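Local coordinates for 4-aminobutyrate transaminase (Acinetobacter baumannii, PDB 6WOP) that catalyses the pyridoxal-phosphate-dependent transfer of the amino group of 4-aminobutyrate to 2-oxoglutarate, as a class-III aminotransferase, at the interface of chains A and B. Numbering follows the deposited sequence. Chains: chain A/B, 4-aminobutyrate transaminase.

Contacts 1, 2 and 3 are patches of one two-fold symmetric interface, so each has a twin with the chains exchanged. The C-alpha centres of contacts 1 and 2 lie about 14 Å apart. That of contact 3 lies about 39 Å from contact 1's and 34 Å from contact 2's. No residue is shared, but contacts 1 and 3 use neighbouring segments from opposite chains: 19-21 of B with 24 and 26-28 of A, and 79 of A with 82-83 of B. Contact 2 sets helix 112-127 of chain A against helix 144-149 of chain B. Together they probably hold the dimer typical of class-III aminotransferases.

Contact 1: the interface of chains A and B. Residues chain A 79, 292-295; chain B 19-21.
B:Gly19 O accepts two backbone hydrogen bonds from the loop of chain A. A:Gly293 N lies 3.0 Å from B:Gly19 O, and A:Leu295 N lies 3.1 Å from the same oxygen. The two donors come from opposite faces of the carbonyl plane, so the oxygen is gripped from both sides. The bond from A:Leu295 is the straighter, 152° at the hydrogen against 130° for A:Gly293.

A:Leu295 and B:Val20 form a short parallel beta bridge. Alongside it a water links the two backbones, 2.9 Å from A:Leu295 O and 3.0 Å from B:Gly21 N.

Apolar contacts flank the bridge. The two methyls of B:Val20 point to different partners. CG1 is anti to the backbone N (chi1 -174°) and meets the A:Tyr79 ring at CD2 and CE2, with A:Tyr79 CD2 4.0 Å from B:Val20 CG1. The two side chains cross at about a right angle. The other methyl, B:Val20 CG2, packs 3.8 Å from A:Leu295 CB. A:Pro292 CA rests 3.8 Å from B:Gly19 CA.

The site ties a loop of each subunit to the other, mainly through main-chain atoms, and probably helps to fix their register in the dimer.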
loop_
_atom_site.group_PDB
_atom_site.type_symbol
_atom_site.label_atom_id
_atom_site.label_comp_id
_atom_site.label_asym_id
_atom_site.label_seq_id
_atom_site.Cartn_x
_atom_site.Cartn_y
_atom_site.Cartn_z
ATOM N N TYR A 79 9.161 -17.503 -26.000
ATOM C CA TYR A 79 9.194 -16.549 -27.105
ATOM C C TYR A 79 10.277 -15.479 -26.900
ATOM O O TYR A 79 10.912 -15.040 -27.861
ATOM C CB TYR A 79 7.827 -15.914 -27.236
ATOM C CG TYR A 79 7.735 -14.803 -28.293
ATOM C CD1 TYR A 79 7.513 -15.103 -29.637
ATOM C CD2 TYR A 79 7.826 -13.475 -27.915
ATOM C CE1 TYR A 79 7.417 -14.094 -30.597
ATOM C CE2 TYR A 79 7.727 -12.417 -28.872
ATOM C CZ TYR A 79 7.531 -12.768 -30.207
ATOM O OH TYR A 79 7.447 -11.777 -31.154
ATOM N N PRO A 292 11.891 -2.502 -23.306
ATOM C CA PRO A 292 12.181 -3.909 -23.571
ATOM C C PRO A 292 12.688 -4.586 -22.305
ATOM O O PRO A 292 13.527 -4.044 -21.578
ATOM C CB PRO A 292 13.280 -3.849 -24.632
ATOM C CG PRO A 292 13.157 -2.538 -25.269
ATOM C CD PRO A 292 12.653 -1.595 -24.194
ATOM N N GLY A 293 12.168 -5.766 -22.046
ATOM C CA GLY A 293 12.405 -6.481 -20.817
ATOM C C GLY A 293 11.274 -6.318 -19.837
ATOM O O GLY A 293 11.150 -7.117 -18.907
ATOM N N GLY A 294 10.445 -5.291 -20.040
ATOM C CA GLY A 294 9.375 -4.945 -19.121
ATOM C C GLY A 294 8.155 -5.812 -19.201
ATOM O O GLY A 294 7.338 -5.786 -18.273
ATOM N N LEU A 295 7.988 -6.569 -20.288
ATOM C CA LEU A 295 6.844 -7.427 -20.476
ATOM C C LEU A 295 7.357 -8.812 -20.871
ATOM O O LEU A 295 8.374 -8.928 -21.547
ATOM C CB LEU A 295 5.931 -6.925 -21.605
ATOM C CG LEU A 295 5.247 -5.570 -21.458
ATOM C CD1 LEU A 295 4.440 -5.203 -22.750
ATOM C CD2 LEU A 295 4.350 -5.615 -20.217
ATOM N N GLY B 19 8.114 -3.897 -25.553
ATOM C CA GLY B 19 8.431 -4.280 -24.185
ATOM C C GLY B 19 8.737 -5.744 -24.005
ATOM O O GLY B 19 9.348 -6.112 -22.998
ATOM N N VAL B 20 8.329 -6.603 -24.948
ATOM C CA VAL B 20 8.754 -7.999 -24.908
ATOM C C VAL B 20 10.116 -8.072 -25.601
ATOM O O VAL B 20 10.209 -7.988 -26.830
ATOM C CB VAL B 20 7.724 -8.956 -25.545
ATOM C CG1 VAL B 20 8.171 -10.397 -25.322
ATOM C CG2 VAL B 20 6.316 -8.756 -24.898
ATOM N N GLY B 21 11.161 -8.236 -24.812
ATOM C CA GLY B 21 12.472 -8.342 -25.378
ATOM C C GLY B 21 12.551 -9.691 -26.046
ATOM O O GLY B 21 11.865 -10.643 -25.640
HETATM O O HOH W 1 11.211 -9.448 -22.018
#

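Contact 2: the interface of chains A and B. Residues chain A 117, 120-121, 124, 145; chain B 142, 144, 147, 160.
The ring of B:Phe144 lies among side chains of chain A, and its CE1 sits over one face of the A:Arg124 guanidinium, near the rim. The two planes are 56° apart. At the edge of that guanidinium, in its plane, is B:Phe160 O. The same oxygen lies at the edge of the B:Phe144 ring, in the ring plane. A:Arg124 NH1 donates to B:Phe160 O at 2.9 Å, and the donor lies in the carbonyl plane. B:Met147 CE, of the same chain, sits over one face of the B:Phe144 ring, toward the rim. The B:Phe160 ring carries A:Lys121 CB over one face, 3.9 Å from the ring centroid.

A:Lys121 runs on between the two phenylalanines. A:Lys121 CG touches B:Phe144 CE2 at 3.5 Å. A bend at chi3 (40°) helps to bring the amine to B:Arg142 O, with A:Lys121 NZ 2.8 Å from that oxygen. A:Val120 CG1 and A:Met145 CG add apolar contacts to the B:Phe144 ring.

B:Phe144 N, at the start of helix 144-149, donates a nearly straight bond of 2.8 Å to A:Glu117 OE2, from above the carboxylate plane. The helix start may stabilise the carboxylate's charge.

The site probably helps to hold helix 112-127 against the partner subunit.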
loop_
_atom_site.group_PDB
_atom_site.type_symbol
_atom_site.label_atom_id
_atom_site.label_comp_id
_atom_site.label_asym_id
_atom_site.label_seq_id
_atom_site.Cartn_x
_atom_site.Cartn_y
_atom_site.Cartn_z
ATOM N N GLU A 117 -3.604 -7.924 -15.859
ATOM C CA GLU A 117 -2.509 -7.339 -15.075
ATOM C C GLU A 117 -1.521 -6.614 -15.988
ATOM O O GLU A 117 -1.028 -5.521 -15.643
ATOM C CB GLU A 117 -1.829 -8.431 -14.265
ATOM C CG GLU A 117 -1.057 -7.895 -13.075
ATOM C CD GLU A 117 -1.169 -8.759 -11.795
ATOM O OE1 GLU A 117 -1.802 -9.843 -11.798
ATOM O OE2 GLU A 117 -0.562 -8.380 -10.752
ATOM N N VAL A 120 -2.894 -3.295 -17.060
ATOM C CA VAL A 120 -2.681 -2.305 -15.994
ATOM C C VAL A 120 -1.219 -1.836 -15.971
ATOM O O VAL A 120 -0.941 -0.628 -15.790
ATOM C CB VAL A 120 -3.110 -2.912 -14.634
ATOM C CG1 VAL A 120 -2.540 -2.065 -13.429
ATOM C CG2 VAL A 120 -4.671 -3.007 -14.564
ATOM N N LYS A 121 -0.262 -2.777 -16.070
ATOM C CA LYS A 121 1.145 -2.409 -16.181
ATOM C C LYS A 121 1.386 -1.431 -17.328
ATOM O O LYS A 121 2.118 -0.433 -17.188
ATOM C CB LYS A 121 1.996 -3.663 -16.372
ATOM C CG LYS A 121 1.949 -4.540 -15.127
ATOM C CD LYS A 121 2.619 -5.936 -15.219
ATOM C CE LYS A 121 3.932 -6.025 -15.967
ATOM N NZ LYS A 121 4.267 -7.519 -16.037
ATOM N N ARG A 124 -0.239 1.982 -16.525
ATOM C CA ARG A 124 0.557 2.698 -15.534
ATOM C C ARG A 124 1.793 3.269 -16.194
ATOM O O ARG A 124 2.143 4.420 -15.969
ATOM C CB ARG A 124 0.983 1.786 -14.408
ATOM C CG ARG A 124 -0.086 1.529 -13.329
ATOM C CD ARG A 124 0.643 1.151 -12.056
ATOM N NE ARG A 124 -0.191 0.903 -10.863
ATOM C CZ ARG A 124 0.369 0.573 -9.690
ATOM N NH1 ARG A 124 1.694 0.481 -9.605
ATOM N NH2 ARG A 124 -0.378 0.329 -8.619
ATOM N N MET A 145 -3.193 -8.085 -7.459
ATOM C CA MET A 145 -3.756 -6.890 -8.088
ATOM C C MET A 145 -5.127 -7.165 -8.712
ATOM O O MET A 145 -6.028 -6.307 -8.632
ATOM C CB MET A 145 -2.816 -6.327 -9.149
ATOM C CG MET A 145 -3.312 -5.053 -9.839
ATOM S SD MET A 145 -3.992 -3.804 -8.634
ATOM C CE MET A 145 -2.798 -2.524 -8.575
ATOM N N ARG B 142 6.164 -11.731 -12.803
ATOM C CA ARG B 142 5.932 -10.419 -13.376
ATOM C C ARG B 142 4.562 -9.836 -13.021
ATOM O O ARG B 142 4.155 -8.854 -13.630
ATOM C CB ARG B 142 6.116 -10.496 -14.904
ATOM C CG ARG B 142 7.553 -10.949 -15.331
ATOM C CD ARG B 142 7.606 -11.495 -16.767
ATOM N NE ARG B 142 8.959 -11.528 -17.336
ATOM C CZ ARG B 142 9.734 -12.606 -17.445
ATOM N NH1 ARG B 142 9.302 -13.777 -17.025
ATOM N NH2 ARG B 142 10.954 -12.512 -17.988
ATOM N N PHE B 144 2.083 -7.884 -10.110
ATOM C CA PHE B 144 2.488 -6.798 -9.221
ATOM C C PHE B 144 3.056 -7.360 -7.921
ATOM O O PHE B 144 4.088 -6.880 -7.441
ATOM C CB PHE B 144 1.311 -5.852 -8.933
ATOM C CG PHE B 144 1.160 -4.807 -9.998
ATOM C CD1 PHE B 144 1.986 -3.669 -10.004
ATOM C CD2 PHE B 144 0.297 -5.001 -11.049
ATOM C CE1 PHE B 144 1.863 -2.698 -11.031
ATOM C CE2 PHE B 144 0.204 -4.009 -12.082
ATOM C CZ PHE B 144 0.991 -2.879 -12.065
ATOM N N MET B 147 6.385 -9.154 -8.910
ATOM C CA MET B 147 7.400 -8.140 -9.207
ATOM C C MET B 147 7.961 -7.537 -7.926
ATOM O O MET B 147 9.176 -7.278 -7.822
ATOM C CB MET B 147 6.800 -6.978 -10.051
ATOM C CG MET B 147 6.699 -7.327 -11.541
ATOM S SD MET B 147 6.173 -5.733 -12.413
ATOM C CE MET B 147 4.429 -5.629 -12.044
ATOM N N PHE B 160 6.695 0.385 -13.795
ATOM C CA PHE B 160 5.347 0.119 -13.336
ATOM C C PHE B 160 5.002 0.710 -11.965
ATOM O O PHE B 160 3.920 0.410 -11.449
ATOM C CB PHE B 160 5.091 -1.391 -13.338
ATOM C CG PHE B 160 5.360 -1.999 -14.698
ATOM C CD1 PHE B 160 4.749 -1.429 -15.815
ATOM C CD2 PHE B 160 6.270 -3.022 -14.868
ATOM C CE1 PHE B 160 5.019 -1.901 -17.108
ATOM C CE2 PHE B 160 6.541 -3.536 -16.159
ATOM C CZ PHE B 160 5.898 -2.962 -17.250
#

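Contact 3: the interface of chains A and B. Residues chain A 24, 26-28, 380; chain B 82-83.
B:Thr82 and B:Pro83 meet two aromatic rings of chain A, each ring touched on a face. B:Thr82 points its methyl at A:Trp26. B:Thr82 CG2 lies over the six-membered ring of A:Trp26, 3.9 Å from its centroid, with A:Trp26 CZ3 3.6 Å from B:Thr82 CG2. The side chains meet at a slant. A:Cys24 CB packs on one face of the same indole from within chain A.

The pyrrolidine of B:Pro83 meets A:Tyr27 at about a right angle. B:Pro83 CG stands over the face of the phenol ring, toward the rim, 3.7 Å from A:Tyr27 CE2. B:Pro83 also packs on backbone, with B:Pro83 CD 3.3 Å from A:Trp26 O.

The two sides of B:Thr82 are used differently. B:Thr82 CG2 also reaches A:Ala28 CB at 3.8 Å. The hydroxyl OG1, set anti to the carbonyl carbon (chi1 -50°), turns toward A:Cys24 SG and A:Leu380 CD2, in van der Waals contact.

A backbone hydrogen bond accompanies this packing. A:Ala28 N, at the start of strand 28-32, donates to B:Pro83 O at 2.9 Å. The donor lies nearly in line with the carbonyl bond.

The site seats a loop of one subunit against an aromatic stretch of the other and probably helps to steady both segments in the dimer.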
loop_
_atom_site.group_PDB
_atom_site.type_symbol
_atom_site.label_atom_id
_atom_site.label_comp_id
_atom_site.label_asym_id
_atom_site.label_seq_id
_atom_site.Cartn_x
_atom_site.Cartn_y
_atom_site.Cartn_z
ATOM N N CYS A 24 -18.851 -30.024 -9.977
ATOM C CA CYS A 24 -19.482 -31.298 -10.332
ATOM C C CYS A 24 -18.931 -32.413 -9.442
ATOM O O CYS A 24 -17.733 -32.471 -9.161
ATOM C CB CYS A 24 -19.226 -31.652 -11.803
ATOM S SG CYS A 24 -20.262 -30.811 -12.973
ATOM N N TRP A 26 -19.076 -35.544 -10.382
ATOM C CA TRP A 26 -18.637 -36.544 -11.323
ATOM C C TRP A 26 -17.420 -36.007 -12.065
ATOM O O TRP A 26 -17.108 -34.814 -11.988
ATOM C CB TRP A 26 -19.782 -36.870 -12.271
ATOM C CG TRP A 26 -20.370 -35.692 -12.945
ATOM C CD1 TRP A 26 -21.422 -34.914 -12.512
ATOM C CD2 TRP A 26 -19.968 -35.155 -14.213
ATOM N NE1 TRP A 26 -21.717 -33.951 -13.456
ATOM C CE2 TRP A 26 -20.822 -34.061 -14.498
ATOM C CE3 TRP A 26 -18.995 -35.522 -15.151
ATOM C CZ2 TRP A 26 -20.709 -33.313 -15.670
ATOM C CZ3 TRP A 26 -18.872 -34.763 -16.323
ATOM C CH2 TRP A 26 -19.733 -33.673 -16.572
ATOM N N TYR A 27 -16.693 -36.903 -12.731
ATOM C CA TYR A 27 -15.393 -36.555 -13.318
ATOM C C TYR A 27 -15.465 -36.701 -14.837
ATOM O O TYR A 27 -16.112 -37.627 -15.333
ATOM C CB TYR A 27 -14.269 -37.466 -12.772
ATOM C CG TYR A 27 -13.945 -37.158 -11.357
ATOM C CD1 TYR A 27 -14.828 -37.485 -10.303
ATOM C CD2 TYR A 27 -12.773 -36.500 -11.060
ATOM C CE1 TYR A 27 -14.520 -37.134 -8.971
ATOM C CE2 TYR A 27 -12.455 -36.146 -9.710
ATOM C CZ TYR A 27 -13.324 -36.480 -8.691
ATOM O OH TYR A 27 -12.965 -36.090 -7.402
ATOM N N ALA A 28 -14.787 -35.827 -15.574
ATOM C CA ALA A 28 -14.878 -35.879 -17.017
ATOM C C ALA A 28 -13.995 -37.000 -17.562
ATOM O O ALA A 28 -12.837 -37.185 -17.151
ATOM C CB ALA A 28 -14.460 -34.553 -17.638
ATOM N N LEU A 380 -25.530 -29.513 -18.087
ATOM C CA LEU A 380 -24.584 -28.854 -17.199
ATOM C C LEU A 380 -24.819 -27.358 -17.266
ATOM O O LEU A 380 -24.548 -26.750 -18.308
ATOM C CB LEU A 380 -23.149 -29.183 -17.634
ATOM C CG LEU A 380 -21.992 -28.444 -16.921
ATOM C CD1 LEU A 380 -22.034 -28.700 -15.422
ATOM C CD2 LEU A 380 -20.634 -28.895 -17.455
ATOM N N THR B 82 -15.796 -29.013 -13.682
ATOM C CA THR B 82 -15.800 -30.457 -13.788
ATOM C C THR B 82 -14.390 -30.994 -13.576
ATOM O O THR B 82 -13.485 -30.732 -14.387
ATOM C CB THR B 82 -16.306 -30.915 -15.159
ATOM O OG1 THR B 82 -17.542 -30.249 -15.470
ATOM C CG2 THR B 82 -16.450 -32.421 -15.138
ATOM N N PRO B 83 -14.174 -31.793 -12.564
ATOM C CA PRO B 83 -12.827 -32.242 -12.265
ATOM C C PRO B 83 -12.490 -33.456 -13.121
ATOM O O PRO B 83 -13.341 -34.014 -13.828
ATOM C CB PRO B 83 -12.923 -32.577 -10.756
ATOM C CG PRO B 83 -14.303 -33.062 -10.607
ATOM C CD PRO B 83 -15.150 -32.227 -11.550
#